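Local coordinates for protein membrane-bound protease PH1510 (Pyrococcus horikoshii, PDB 6M4B) that is the N-terminal serine protease domain of a membrane-bound protein that cleaves substrates preferentially near hydrophobic or aromatic residues and can degrade a stomatin homolog in vitro, at residues Met97-Pro108 and Phe150-Glu160. The protein carries 1 engineered substitution. Sequence-based numbering, arbitrary orientation.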
ATOM      1  N   MET A  97     -20.393  11.219   2.384  1.00 33.20           N
ATOM      2  CA  MET A  97     -20.810  11.911   1.141  1.00 38.16           C
ATOM      3  C   MET A  97     -22.009  12.884   1.343  1.00 35.86           C
ATOM      4  O   MET A  97     -22.953  12.568   2.025  1.00 36.42           O
ATOM      5  CB  MET A  97     -21.141  10.890   0.051  1.00 36.83           C
ATOM      6  CG  MET A  97     -19.932  10.061  -0.431  1.00 37.68           C
ATOM      7  SD  MET A  97     -20.432   8.860  -1.665  1.00 40.60           S
ATOM      8  CE  MET A  97     -20.600   9.924  -3.090  1.00 39.75           C
ATOM      9  N   ALA A  98     -21.883  14.086   0.815  1.00 42.47           N
ATOM     10  CA  ALA A  98     -23.012  15.038   0.770  1.00 51.78           C
ATOM     11  C   ALA A  98     -24.032  14.575  -0.266  1.00 51.55           C
ATOM     12  O   ALA A  98     -23.644  13.912  -1.228  1.00 43.35           O
ATOM     13  CB  ALA A  98     -22.519  16.416   0.391  1.00 44.58           C
ATOM     14  N   PRO A  99     -25.336  14.864  -0.054  1.00 55.64           N
ATOM     15  CA  PRO A  99     -26.300  14.488  -1.114  1.00 54.00           C
ATOM     16  C   PRO A  99     -25.953  15.235  -2.388  1.00 51.62           C
ATOM     17  O   PRO A  99     -25.334  16.319  -2.311  1.00 49.00           O
ATOM     18  CB  PRO A  99     -27.652  14.910  -0.544  1.00 57.47           C
ATOM     19  CG  PRO A  99     -27.454  14.907   0.954  1.00 59.49           C
ATOM     20  CD  PRO A  99     -26.024  15.385   1.143  1.00 59.68           C
ATOM     21  N   GLY A 100     -26.212  14.584  -3.528  1.00 49.63           N
ATOM     22  CA  GLY A 100     -25.837  15.094  -4.853  1.00 46.69           C
ATOM     23  C   GLY A 100     -24.390  14.908  -5.268  1.00 50.93           C
ATOM     24  O   GLY A 100     -23.892  15.608  -6.160  1.00 48.15           O
ATOM     25  N   THR A 101     -23.671  13.989  -4.611  1.00 53.23           N
ATOM     26  CA  THR A 101     -22.260  13.769  -4.949  1.00 47.25           C
ATOM     27  C   THR A 101     -22.127  12.404  -5.571  1.00 45.98           C
ATOM     28  O   THR A 101     -23.085  11.661  -5.671  1.00 44.53           O
ATOM     29  CB  THR A 101     -21.307  13.901  -3.736  1.00 49.54           C
ATOM     30  OG1 THR A 101     -21.692  12.980  -2.712  1.00 34.92           O
ATOM     31  CG2 THR A 101     -21.290  15.320  -3.211  1.00 51.71           C
ATOM     32  N   SER A 102     -20.925  12.079  -5.996  1.00 44.66           N
ATOM     33  CA  SER A 102     -20.708  10.865  -6.758  1.00 48.72           C
ATOM     34  C   SER A 102     -19.400  10.181  -6.317  1.00 42.88           C
ATOM     35  O   SER A 102     -18.407  10.839  -6.005  1.00 41.91           O
ATOM     36  CB  SER A 102     -20.617  11.254  -8.239  1.00 47.70           C
ATOM     37  OG  SER A 102     -20.585  10.104  -9.020  1.00 65.42           O
ATOM     38  N   ILE A 103     -19.380   8.860  -6.332  1.00 38.84           N
ATOM     39  CA  ILE A 103     -18.107   8.131  -6.075  1.00 43.86           C
ATOM     40  C   ILE A 103     -17.943   7.010  -7.105  1.00 41.38           C
ATOM     41  O   ILE A 103     -18.920   6.422  -7.546  1.00 42.82           O
ATOM     42  CB  ILE A 103     -18.041   7.614  -4.612  1.00 37.59           C
ATOM     43  CG1 ILE A 103     -16.683   6.994  -4.301  1.00 41.25           C
ATOM     44  CG2 ILE A 103     -19.149   6.616  -4.333  1.00 40.83           C
ATOM     45  CD1 ILE A 103     -16.439   6.846  -2.821  1.00 41.57           C
ATOM     46  N   GLY A 104     -16.712   6.708  -7.479  1.00 42.33           N
ATOM     47  CA  GLY A 104     -16.473   5.606  -8.416  1.00 45.81           C
ATOM     48  C   GLY A 104     -15.995   6.057  -9.785  1.00 41.70           C
ATOM     49  O   GLY A 104     -15.298   7.091  -9.913  1.00 40.44           O
ATOM     50  N   ALA A 105     -16.332   5.255 -10.789  1.00 39.49           N
ATOM     51  CA  ALA A 105     -15.838   5.435 -12.164  1.00 41.10           C
ATOM     52  C   ALA A 105     -14.344   5.402 -12.201  1.00 39.60           C
ATOM     53  O   ALA A 105     -13.676   6.454 -12.384  1.00 43.77           O
ATOM     54  CB  ALA A 105     -16.387   6.755 -12.782  1.00 42.60           C
ATOM     55  N   CYS A 106     -13.772   4.217 -12.016  1.00 40.79           N
ATOM     56  CA  CYS A 106     -12.278   4.098 -11.971  1.00 38.25           C
ATOM     57  C   CYS A 106     -11.667   3.211 -13.077  1.00 39.62           C
ATOM     58  O   CYS A 106     -10.553   2.660 -12.874  1.00 37.97           O
ATOM     59  CB  CYS A 106     -11.874   3.499 -10.595  1.00 41.13           C
ATOM     60  SG  CYS A 106     -12.690   4.284  -9.218  1.00 47.79           S
ATOM     61  N   ARG A 107     -12.374   3.020 -14.185  1.00 42.87           N
ATOM     62  CA  ARG A 107     -11.806   2.273 -15.302  1.00 51.41           C
ATOM     63  C   ARG A 107     -10.471   2.916 -15.633  1.00 47.46           C
ATOM     64  O   ARG A 107     -10.444   4.105 -15.942  1.00 42.70           O
ATOM     65  CB  ARG A 107     -12.690   2.254 -16.542  1.00 54.46           C
ATOM     66  CG  ARG A 107     -12.209   1.150 -17.496  1.00 63.02           C
ATOM     67  CD  ARG A 107     -12.972   1.143 -18.813  1.00 73.39           C
ATOM     68  NE  ARG A 107     -14.431   0.984 -18.697  1.00 72.48           N
ATOM     69  CZ  ARG A 107     -15.056  -0.130 -18.314  1.00 68.99           C
ATOM     70  NH1 ARG A 107     -14.369  -1.209 -17.943  1.00 74.72           N
ATOM     71  NH2 ARG A 107     -16.389  -0.167 -18.268  1.00 67.32           N
ATOM     72  N   PRO A 108      -9.353   2.165 -15.480  1.00 50.68           N
ATOM     73  CA  PRO A 108      -8.042   2.789 -15.740  1.00 54.50           C
ATOM     74  C   PRO A 108      -7.846   2.955 -17.247  1.00 53.70           C
ATOM     75  O   PRO A 108      -7.985   1.981 -18.016  1.00 53.82           O
ATOM     76  CB  PRO A 108      -7.022   1.820 -15.106  1.00 53.39           C
ATOM     77  CG  PRO A 108      -7.745   0.534 -14.962  1.00 53.31           C
ATOM     78  CD  PRO A 108      -9.224   0.746 -15.104  1.00 48.65           C
ATOM     79  N   PHE A 150     -16.256  -0.598  -9.691  1.00 36.03           N
ATOM     80  CA  PHE A 150     -15.878   0.741 -10.078  1.00 36.25           C
ATOM     81  C   PHE A 150     -14.914   0.707 -11.274  1.00 39.91           C
ATOM     82  O   PHE A 150     -14.809   1.689 -12.008  1.00 41.07           O
ATOM     83  CB  PHE A 150     -15.162   1.525  -8.950  1.00 39.74           C
ATOM     84  CG  PHE A 150     -15.993   1.831  -7.724  1.00 38.96           C
ATOM     85  CD1 PHE A 150     -17.378   1.964  -7.778  1.00 40.33           C
ATOM     86  CD2 PHE A 150     -15.354   1.975  -6.472  1.00 39.50           C
ATOM     87  CE1 PHE A 150     -18.118   2.264  -6.650  1.00 41.08           C
ATOM     88  CE2 PHE A 150     -16.087   2.285  -5.330  1.00 40.33           C
ATOM     89  CZ  PHE A 150     -17.473   2.456  -5.423  1.00 42.69           C
ATOM     90  N   ILE A 151     -14.112  -0.345 -11.360  1.00 38.11           N
ATOM     91  CA  ILE A 151     -13.152  -0.505 -12.423  1.00 40.39           C
ATOM     92  C   ILE A 151     -13.810  -1.275 -13.575  1.00 39.95           C
ATOM     93  O   ILE A 151     -13.832  -0.785 -14.693  1.00 36.18           O
ATOM     94  CB  ILE A 151     -11.862  -1.247 -11.944  1.00 40.93           C
ATOM     95  CG1 ILE A 151     -11.029  -0.344 -11.058  1.00 39.10           C
ATOM     96  CG2 ILE A 151     -11.003  -1.734 -13.115  1.00 41.03           C
ATOM     97  CD1 ILE A 151      -9.812  -1.004 -10.456  1.00 39.38           C
ATOM     98  N   THR A 152     -14.316  -2.479 -13.303  1.00 42.69           N
ATOM     99  CA  THR A 152     -14.695  -3.381 -14.393  1.00 48.00           C
ATOM    100  C   THR A 152     -15.938  -2.897 -15.163  1.00 52.83           C
ATOM    101  O   THR A 152     -16.087  -3.208 -16.324  1.00 48.59           O
ATOM    102  CB  THR A 152     -14.980  -4.783 -13.893  1.00 47.27           C
ATOM    103  OG1 THR A 152     -16.030  -4.721 -12.911  1.00 47.27           O
ATOM    104  CG2 THR A 152     -13.692  -5.437 -13.329  1.00 43.88           C
ATOM    105  N   LYS A 153     -16.825  -2.159 -14.494  1.00 51.81           N
ATOM    106  CA  LYS A 153     -18.036  -1.601 -15.082  1.00 49.25           C
ATOM    107  C   LYS A 153     -17.979  -0.090 -15.158  1.00 46.90           C
ATOM    108  O   LYS A 153     -18.878   0.533 -15.673  1.00 50.00           O
ATOM    109  CB  LYS A 153     -19.235  -2.077 -14.261  1.00 53.83           C
ATOM    110  CG  LYS A 153     -19.475  -3.538 -14.516  1.00 56.22           C
ATOM    111  CD  LYS A 153     -20.555  -4.248 -13.724  1.00 69.59           C
ATOM    112  CE  LYS A 153     -20.322  -5.759 -13.829  1.00 85.15           C
ATOM    113  NZ  LYS A 153     -21.563  -6.600 -13.884  1.00 92.21           N
ATOM    114  N   ASP A 154     -16.909   0.522 -14.681  1.00 46.69           N
ATOM    115  CA  ASP A 154     -16.872   1.981 -14.533  1.00 49.10           C
ATOM    116  C   ASP A 154     -18.049   2.500 -13.661  1.00 47.56           C
ATOM    117  O   ASP A 154     -18.525   3.619 -13.821  1.00 50.04           O
ATOM    118  CB  ASP A 154     -16.834   2.659 -15.925  1.00 50.41           C
ATOM    119  CG  ASP A 154     -16.106   3.970 -15.900  1.00 52.24           C
ATOM    120  OD1 ASP A 154     -15.142   4.103 -15.118  1.00 55.24           O
ATOM    121  OD2 ASP A 154     -16.479   4.906 -16.653  1.00 55.44           O
ATOM    122  N   LEU A 155     -18.495   1.655 -12.738  1.00 46.25           N
ATOM    123  CA  LEU A 155     -19.594   1.963 -11.855  1.00 44.69           C
ATOM    124  C   LEU A 155     -19.312   3.244 -11.048  1.00 47.43           C
ATOM    125  O   LEU A 155     -18.210   3.478 -10.570  1.00 40.54           O
ATOM    126  CB  LEU A 155     -19.853   0.800 -10.932  1.00 40.81           C
ATOM    127  CG  LEU A 155     -21.062   0.920 -10.001  1.00 43.66           C
ATOM    128  CD1 LEU A 155     -22.367   0.949 -10.772  1.00 46.83           C
ATOM    129  CD2 LEU A 155     -21.072  -0.211  -8.958  1.00 37.20           C
ATOM    130  N   SER A 156     -20.354   4.053 -10.968  1.00 50.07           N
ATOM    131  CA  SER A 156     -20.432   5.301 -10.230  1.00 50.05           C
ATOM    132  C   SER A 156     -21.671   5.179  -9.348  1.00 51.39           C
ATOM    133  O   SER A 156     -22.689   4.666  -9.803  1.00 48.65           O
ATOM    134  CB  SER A 156     -20.704   6.438 -11.188  1.00 52.80           C
ATOM    135  OG  SER A 156     -19.987   7.550 -10.775  1.00 63.12           O
ATOM    136  N   LEU A 157     -21.588   5.649  -8.114  1.00 48.28           N
ATOM    137  CA  LEU A 157     -22.687   5.538  -7.150  1.00 45.87           C
ATOM    138  C   LEU A 157     -23.059   6.896  -6.619  1.00 39.29           C
ATOM    139  O   LEU A 157     -22.215   7.763  -6.521  1.00 45.49           O
ATOM    140  CB  LEU A 157     -22.339   4.619  -5.970  1.00 38.33           C
ATOM    141  CG  LEU A 157     -22.097   3.130  -6.298  1.00 46.57           C
ATOM    142  CD1 LEU A 157     -21.771   2.374  -5.017  1.00 44.58           C
ATOM    143  CD2 LEU A 157     -23.255   2.451  -7.059  1.00 45.04           C
ATOM    144  N   THR A 158     -24.336   7.054  -6.275  1.00 42.80           N
ATOM    145  CA  THR A 158     -24.826   8.235  -5.518  1.00 46.44           C
ATOM    146  C   THR A 158     -24.528   7.968  -4.032  1.00 44.71           C
ATOM    147  O   THR A 158     -24.218   6.829  -3.677  1.00 42.77           O
ATOM    148  CB  THR A 158     -26.362   8.405  -5.664  1.00 43.89           C
ATOM    149  OG1 THR A 158     -26.992   7.240  -5.144  1.00 40.11           O
ATOM    150  CG2 THR A 158     -26.786   8.620  -7.175  1.00 49.44           C
ATOM    151  N   PRO A 159     -24.705   8.979  -3.152  1.00 47.45           N
ATOM    152  CA  PRO A 159     -24.470   8.752  -1.716  1.00 43.96           C
ATOM    153  C   PRO A 159     -25.264   7.661  -1.107  1.00 41.16           C
ATOM    154  O   PRO A 159     -24.727   6.829  -0.390  1.00 45.94           O
ATOM    155  CB  PRO A 159     -24.822  10.110  -1.089  1.00 49.07           C
ATOM    156  CG  PRO A 159     -24.459  11.081  -2.174  1.00 50.31           C
ATOM    157  CD  PRO A 159     -24.948  10.412  -3.430  1.00 47.50           C
ATOM    158  N   GLU A 160     -26.532   7.600  -1.462  1.00 42.90           N
ATOM    159  CA  GLU A 160     -27.495   6.661  -0.885  1.00 43.24           C
ATOM    160  C   GLU A 160     -27.223   5.231  -1.386  1.00 38.92           C
ATOM    161  O   GLU A 160     -27.348   4.278  -0.642  1.00 37.45           O
ATOM    162  CB  GLU A 160     -28.946   7.139  -1.207  1.00 50.22           C
ATOM    163  CG  GLU A 160     -29.208   8.686  -0.984  1.00 57.68           C
ATOM    164  CD  GLU A 160     -28.678   9.698  -2.086  1.00 54.61           C
ATOM    165  OE1 GLU A 160     -28.261  10.839  -1.812  1.00 60.37           O
ATOM    166  OE2 GLU A 160     -28.700   9.400  -3.277  1.00 64.59           O
TER
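In this ClpP/crotonase-type domain, the substrate-binding residues Ala105-Pro108 run on from strand 102-104, which lies between strands 80-82 and 156-157 of a small mixed sheet. The antiparallel hydrogen-bonded pair Ile103 and Leu157 is joined twice, Ile103 N to Leu157 O at 3.0 Å and Leu157 N to Ile103 O at 2.8 Å, and Ile103 CG2 rests against Leu157 CB. Beside it, Ser156 OG gives a weak bond to Ser102 OG. Gly104 lays its CA over one face of the Phe150 ring, 4.0 Å from the centroid, a CH-pi contact. Cys106, whose side chain comes near engineered Ala83 at the nucleophile position, is held by its N to Phe150 O (2.7 Å), the donor lying well above the carbonyl plane. Its SG, anti to the carbonyl carbon (chi1 -47°), reaches Phe150 CB and lies obliquely to the ring. At the other end, the Pro159 ring, first in helix 159-164, packs across Met97, CB to CB at 3.9 Å, and against the type II turn Ala98-Thr101. Past Cys106, Asp154 OD1 accepts Arg107 N at 3.1 Å on its anti side. Arg107, bent at chi3 (-58°), turns its guanidinium back over the end of helix 144-152, where NH1 donates to Thr152 O at 3.1 Å from above the carbonyl plane.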